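Local atomic coordinates of membrane-anchored mycosin mycp1 (Mycobacterium thermoresistibile, PDB entry 4HVL), a protein that probably acts as a subtilisin-like serine endopeptidase of the cell membrane, an essential component of the ESX-1 type VII secretion system. Residues V6-A11 / D192-G197; A182-V187 / V242-S247. All blocks are in the same frame, centred on the assembly; numbering follows the deposited sequence.

Interaction 1 of 2, residues V6-A11 / D192-G197; sequences VIDPAA and DETGVG
Ile7 and Ala11, two points of an N-terminal loop, meet the first turn of helix 194-206, where an Asx turn closed by Asp192 leads into the helix. From CB of Ile7 the branch CG2 is set anti to the backbone N (CG1 lies at chi1 -52°) and comes to 3.7 Å from Gly197 O. The other branch runs through CG1 to CD1, which ends 4.0 Å from Gly197 CA, against bare glycine backbone. Tyr251, Leu254 and Asn201 also pack on this side chain. At the other end of the loop segment, Ala11 CB presses on the methyl of Thr194, a tight pair, while Asp8 CB touches the same CG2 more loosely. Ala11 O further receives a CA-H...O contact from Gly195 CA at 3.6 Å. Polar coupling is indirect: one water accepts from Asp8 N and donates to Thr194 O at 2.7 Å. Each segment also folds on itself, Asp8 forming its own Asx turn with Ala10 N. Thr194 is tied to the preceding turn: Asp192 OD1 takes Thr194 N at 3.2 Å and Thr194 OG1 at 3.0 Å, from opposite faces of its carboxylate plane.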
loop_
_atom_site.group_PDB
_atom_site.type_symbol
_atom_site.label_atom_id
_atom_site.label_comp_id
_atom_site.label_asym_id
_atom_site.label_seq_id
_atom_site.Cartn_x
_atom_site.Cartn_y
_atom_site.Cartn_z
ATOM N N VAL A 6 2.980 17.962 -10.950
ATOM C CA VAL A 6 3.863 19.022 -10.497
ATOM C C VAL A 6 3.343 19.343 -9.101
ATOM O O VAL A 6 2.174 19.643 -8.939
ATOM C CB VAL A 6 3.841 20.234 -11.474
ATOM C CG1 VAL A 6 4.268 21.536 -10.796
ATOM C CG2 VAL A 6 4.747 19.951 -12.661
ATOM N N ILE A 7 4.210 19.218 -8.103
ATOM C CA ILE A 7 3.838 19.364 -6.699
ATOM C C ILE A 7 3.711 20.846 -6.346
ATOM O O ILE A 7 4.606 21.629 -6.642
ATOM C CB ILE A 7 4.921 18.739 -5.782
ATOM C CG1 ILE A 7 5.241 17.294 -6.207
ATOM C CG2 ILE A 7 4.495 18.802 -4.318
ATOM C CD1 ILE A 7 4.071 16.347 -6.156
ATOM N N ASP A 8 2.596 21.219 -5.727
ATOM C CA ASP A 8 2.424 22.542 -5.146
ATOM C C ASP A 8 2.438 22.412 -3.612
ATOM O O ASP A 8 1.412 22.093 -2.996
ATOM C CB ASP A 8 1.111 23.187 -5.617
ATOM C CG ASP A 8 0.850 24.560 -4.959
ATOM O OD1 ASP A 8 1.729 25.088 -4.237
ATOM O OD2 ASP A 8 -0.256 25.101 -5.147
ATOM N N PRO A 9 3.592 22.705 -2.988
ATOM C CA PRO A 9 3.734 22.582 -1.547
ATOM C C PRO A 9 2.765 23.447 -0.741
ATOM O O PRO A 9 2.485 23.119 0.404
ATOM C CB PRO A 9 5.182 23.022 -1.271
ATOM C CG PRO A 9 5.844 23.155 -2.570
ATOM C CD PRO A 9 4.789 23.295 -3.613
ATOM N N ALA A 10 2.268 24.542 -1.304
ATOM C CA ALA A 10 1.370 25.400 -0.550
ATOM C C ALA A 10 -0.046 24.826 -0.434
ATOM O O ALA A 10 -0.871 25.361 0.293
ATOM C CB ALA A 10 1.332 26.787 -1.159
ATOM N N ALA A 11 -0.330 23.732 -1.123
ATOM C CA ALA A 11 -1.681 23.211 -1.177
ATOM C C ALA A 11 -1.914 22.086 -0.194
ATOM O O ALA A 11 -2.719 21.211 -0.462
ATOM C CB ALA A 11 -1.991 22.744 -2.579
ATOM N N ASP A 192 -8.647 17.252 -9.905
ATOM C CA ASP A 192 -7.712 18.157 -9.243
ATOM C C ASP A 192 -7.323 17.498 -7.903
ATOM O O ASP A 192 -8.103 17.457 -6.993
ATOM C CB ASP A 192 -8.293 19.586 -9.060
ATOM C CG ASP A 192 -7.404 20.488 -8.164
ATOM O OD1 ASP A 192 -6.259 20.077 -7.816
ATOM O OD2 ASP A 192 -7.856 21.602 -7.766
ATOM N N GLU A 193 -6.120 16.945 -7.822
ATOM C CA GLU A 193 -5.666 16.232 -6.630
ATOM C C GLU A 193 -4.332 16.808 -6.143
ATOM O O GLU A 193 -3.485 16.093 -5.586
ATOM C CB GLU A 193 -5.534 14.746 -6.928
ATOM C CG GLU A 193 -4.594 14.396 -8.096
ATOM C CD GLU A 193 -3.983 13.008 -7.949
ATOM O OE1 GLU A 193 -3.346 12.742 -6.917
ATOM O OE2 GLU A 193 -4.163 12.161 -8.817
ATOM N N THR A 194 -4.155 18.100 -6.413
ATOM C CA THR A 194 -3.050 18.943 -5.929
ATOM C C THR A 194 -2.756 18.714 -4.441
ATOM O O THR A 194 -1.592 18.624 -4.020
ATOM C CB THR A 194 -3.427 20.431 -6.242
ATOM O OG1 THR A 194 -3.353 20.611 -7.663
ATOM C CG2 THR A 194 -2.491 21.418 -5.618
ATOM N N GLY A 195 -3.821 18.568 -3.659
ATOM C CA GLY A 195 -3.704 18.255 -2.252
ATOM C C GLY A 195 -2.997 16.958 -1.946
ATOM O O GLY A 195 -2.306 16.879 -0.929
ATOM N N VAL A 196 -3.157 15.936 -2.795
ATOM C CA VAL A 196 -2.502 14.661 -2.536
ATOM C C VAL A 196 -0.995 14.828 -2.665
ATOM O O VAL A 196 -0.237 14.382 -1.803
ATOM C CB VAL A 196 -3.031 13.510 -3.430
ATOM C CG1 VAL A 196 -2.252 12.211 -3.178
ATOM C CG2 VAL A 196 -4.520 13.298 -3.196
ATOM N N GLY A 197 -0.583 15.494 -3.732
ATOM C CA GLY A 197 0.814 15.795 -3.976
ATOM C C GLY A 197 1.410 16.615 -2.856
ATOM O O GLY A 197 2.507 16.337 -2.409
HETATM O O HOH W 1 0.778 19.051 -5.337
#

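Interaction 2 of 2, residues A182-V187 / V242-S247; sequences AACYKV and VQTIVS
Ile245 lies across one face of the Tyr185 ring, its CB 4.0 Å from the ring centroid and 13° off the normal, in a CH-pi contact. With chi1 at 57°, Tyr185 CG sits between its own backbone N and carbonyl carbon; the ring beyond it has Ile245 CB offset toward the rim. Ile245 CG2 then reaches the phenol end, 3.6 Å from Tyr185 CZ and equally near OH. Trp250 touches both side chains, and Leu159 of helix 154-171 packs on the tyrosine. On the face carrying Cys184 and Val246, Cys184 SG rests 4.0 Å from Val246 CG2 and is joined to Cys222 by a disulfide; Cys184 CB meets the methyl of Thr244. Between these layers the backbones are stitched at two hydrogen-bonded pairs, Ala183 with Ser247 and Tyr185 with Ile245; the shortest link, Ser247 N to Ala183 O, is 2.8 Å. Val187 N adds a fifth bond, to Gln243 O at 3.0 Å. At the polar edge, buried hydroxyls find outside partners: Tyr185 OH and Ser247 OG at the Glu193 carboxylate, Thr244 OG1 at Thr223 O. Such paired bonds, with strands at 154°, define a two-stranded antiparallel ribbon, here beside the parallel sheet of a subtilisin fold.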
loop_
_atom_site.group_PDB
_atom_site.type_symbol
_atom_site.label_atom_id
_atom_site.label_comp_id
_atom_site.label_asym_id
_atom_site.label_seq_id
_atom_site.Cartn_x
_atom_site.Cartn_y
_atom_site.Cartn_z
ATOM N N ALA A 182 -5.128 2.845 -4.161
ATOM C CA ALA A 182 -4.636 3.089 -5.507
ATOM C C ALA A 182 -5.824 3.495 -6.344
ATOM O O ALA A 182 -6.512 2.649 -6.906
ATOM C CB ALA A 182 -3.953 1.854 -6.073
ATOM N N ALA A 183 -6.053 4.805 -6.425
ATOM C CA ALA A 183 -7.231 5.350 -7.121
ATOM C C ALA A 183 -6.921 5.568 -8.584
ATOM O O ALA A 183 -5.891 6.137 -8.913
ATOM C CB ALA A 183 -7.638 6.662 -6.499
ATOM N N CYS A 184 -7.842 5.164 -9.451
ATOM C CA CYS A 184 -7.636 5.191 -10.901
ATOM C C CYS A 184 -8.594 6.131 -11.616
ATOM O O CYS A 184 -9.783 6.195 -11.295
ATOM C CB CYS A 184 -7.832 3.792 -11.495
ATOM S SG CYS A 184 -6.671 2.559 -10.860
ATOM N N TYR A 185 -8.073 6.855 -12.592
ATOM C CA TYR A 185 -8.924 7.645 -13.466
ATOM C C TYR A 185 -8.259 7.831 -14.830
ATOM O O TYR A 185 -7.051 7.622 -14.970
ATOM C CB TYR A 185 -9.280 8.985 -12.814
ATOM C CG TYR A 185 -8.131 9.880 -12.398
ATOM C CD1 TYR A 185 -7.534 9.747 -11.140
ATOM C CD2 TYR A 185 -7.678 10.910 -13.227
ATOM C CE1 TYR A 185 -6.517 10.573 -10.738
ATOM C CE2 TYR A 185 -6.658 11.757 -12.816
ATOM C CZ TYR A 185 -6.081 11.586 -11.565
ATOM O OH TYR A 185 -5.036 12.408 -11.145
ATOM N N LYS A 186 -9.057 8.209 -15.820
ATOM C CA LYS A 186 -8.556 8.388 -17.175
ATOM C C LYS A 186 -7.780 9.693 -17.292
ATOM O O LYS A 186 -8.183 10.728 -16.755
ATOM C CB LYS A 186 -9.702 8.347 -18.182
ATOM C CG LYS A 186 -10.530 7.074 -18.042
ATOM C CD LYS A 186 -11.392 6.765 -19.244
ATOM C CE LYS A 186 -12.447 7.827 -19.532
ATOM N NZ LYS A 186 -12.716 7.874 -20.992
ATOM N N VAL A 187 -6.662 9.626 -18.002
ATOM C CA VAL A 187 -5.781 10.776 -18.195
ATOM C C VAL A 187 -6.507 11.990 -18.832
ATOM O O VAL A 187 -6.155 13.142 -18.568
ATOM C CB VAL A 187 -4.515 10.364 -19.005
ATOM C CG1 VAL A 187 -4.827 10.098 -20.472
ATOM C CG2 VAL A 187 -3.446 11.443 -18.900
ATOM N N VAL A 242 0.563 6.269 -21.407
ATOM C CA VAL A 242 -0.337 6.099 -20.262
ATOM C C VAL A 242 -1.767 6.479 -20.629
ATOM O O VAL A 242 -1.987 7.513 -21.277
ATOM C CB VAL A 242 0.115 6.968 -19.074
ATOM C CG1 VAL A 242 -0.980 7.062 -18.007
ATOM C CG2 VAL A 242 1.416 6.435 -18.511
ATOM N N GLN A 243 -2.720 5.648 -20.208
ATOM C CA GLN A 243 -4.156 5.968 -20.292
ATOM C C GLN A 243 -4.817 6.119 -18.913
ATOM O O GLN A 243 -5.799 6.862 -18.774
ATOM C CB GLN A 243 -4.887 4.864 -21.053
ATOM C CG GLN A 243 -4.277 4.570 -22.413
ATOM C CD GLN A 243 -4.863 3.330 -23.067
ATOM O OE1 GLN A 243 -5.465 2.464 -22.399
ATOM N NE2 GLN A 243 -4.681 3.226 -24.381
ATOM N N THR A 244 -4.311 5.378 -17.924
ATOM C CA THR A 244 -4.877 5.347 -16.584
ATOM C C THR A 244 -3.878 5.896 -15.554
ATOM O O THR A 244 -2.793 5.357 -15.382
ATOM C CB THR A 244 -5.298 3.913 -16.214
ATOM O OG1 THR A 244 -6.245 3.441 -17.169
ATOM C CG2 THR A 244 -5.939 3.846 -14.830
ATOM N N ILE A 245 -4.239 7.004 -14.919
ATOM C CA ILE A 245 -3.498 7.534 -13.789
ATOM C C ILE A 245 -3.873 6.699 -12.559
ATOM O O ILE A 245 -5.061 6.422 -12.339
ATOM C CB ILE A 245 -3.855 9.021 -13.540
ATOM C CG1 ILE A 245 -3.499 9.878 -14.768
ATOM C CG2 ILE A 245 -3.207 9.561 -12.263
ATOM C CD1 ILE A 245 -2.058 9.727 -15.227
ATOM N N VAL A 246 -2.869 6.262 -11.806
ATOM C CA VAL A 246 -3.054 5.655 -10.482
ATOM C C VAL A 246 -2.437 6.593 -9.446
ATOM O O VAL A 246 -1.246 6.964 -9.551
ATOM C CB VAL A 246 -2.383 4.262 -10.391
ATOM C CG1 VAL A 246 -2.695 3.604 -9.053
ATOM C CG2 VAL A 246 -2.852 3.363 -11.539
ATOM N N SER A 247 -3.231 6.996 -8.461
ATOM C CA SER A 247 -2.773 7.946 -7.434
ATOM C C SER A 247 -2.948 7.343 -6.041
ATOM O O SER A 247 -3.974 6.743 -5.763
ATOM C CB SER A 247 -3.567 9.257 -7.498
ATOM O OG SER A 247 -3.046 10.238 -6.600
#

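Interactions 1 and 2 have centres 16 Å apart and interleave along the chain: 6-11, 182-187, 192-197, then 242-247. Strand 183-186 of the small antiparallel sheet is the element before helix 194-206 in the chain, joined to it by a short loop. Glu193, the N-cap of that helix, joins the two sites through its carboxylate, OE2 toward Tyr185 and OE1 toward Ser247. The ribbon contact is buried, near the zinc ligands Glu181 and His133, whereas the loop contact is at the surface. Together they connect the N-terminal segment, through one helix start, to the ribbon of the subtilisin fold.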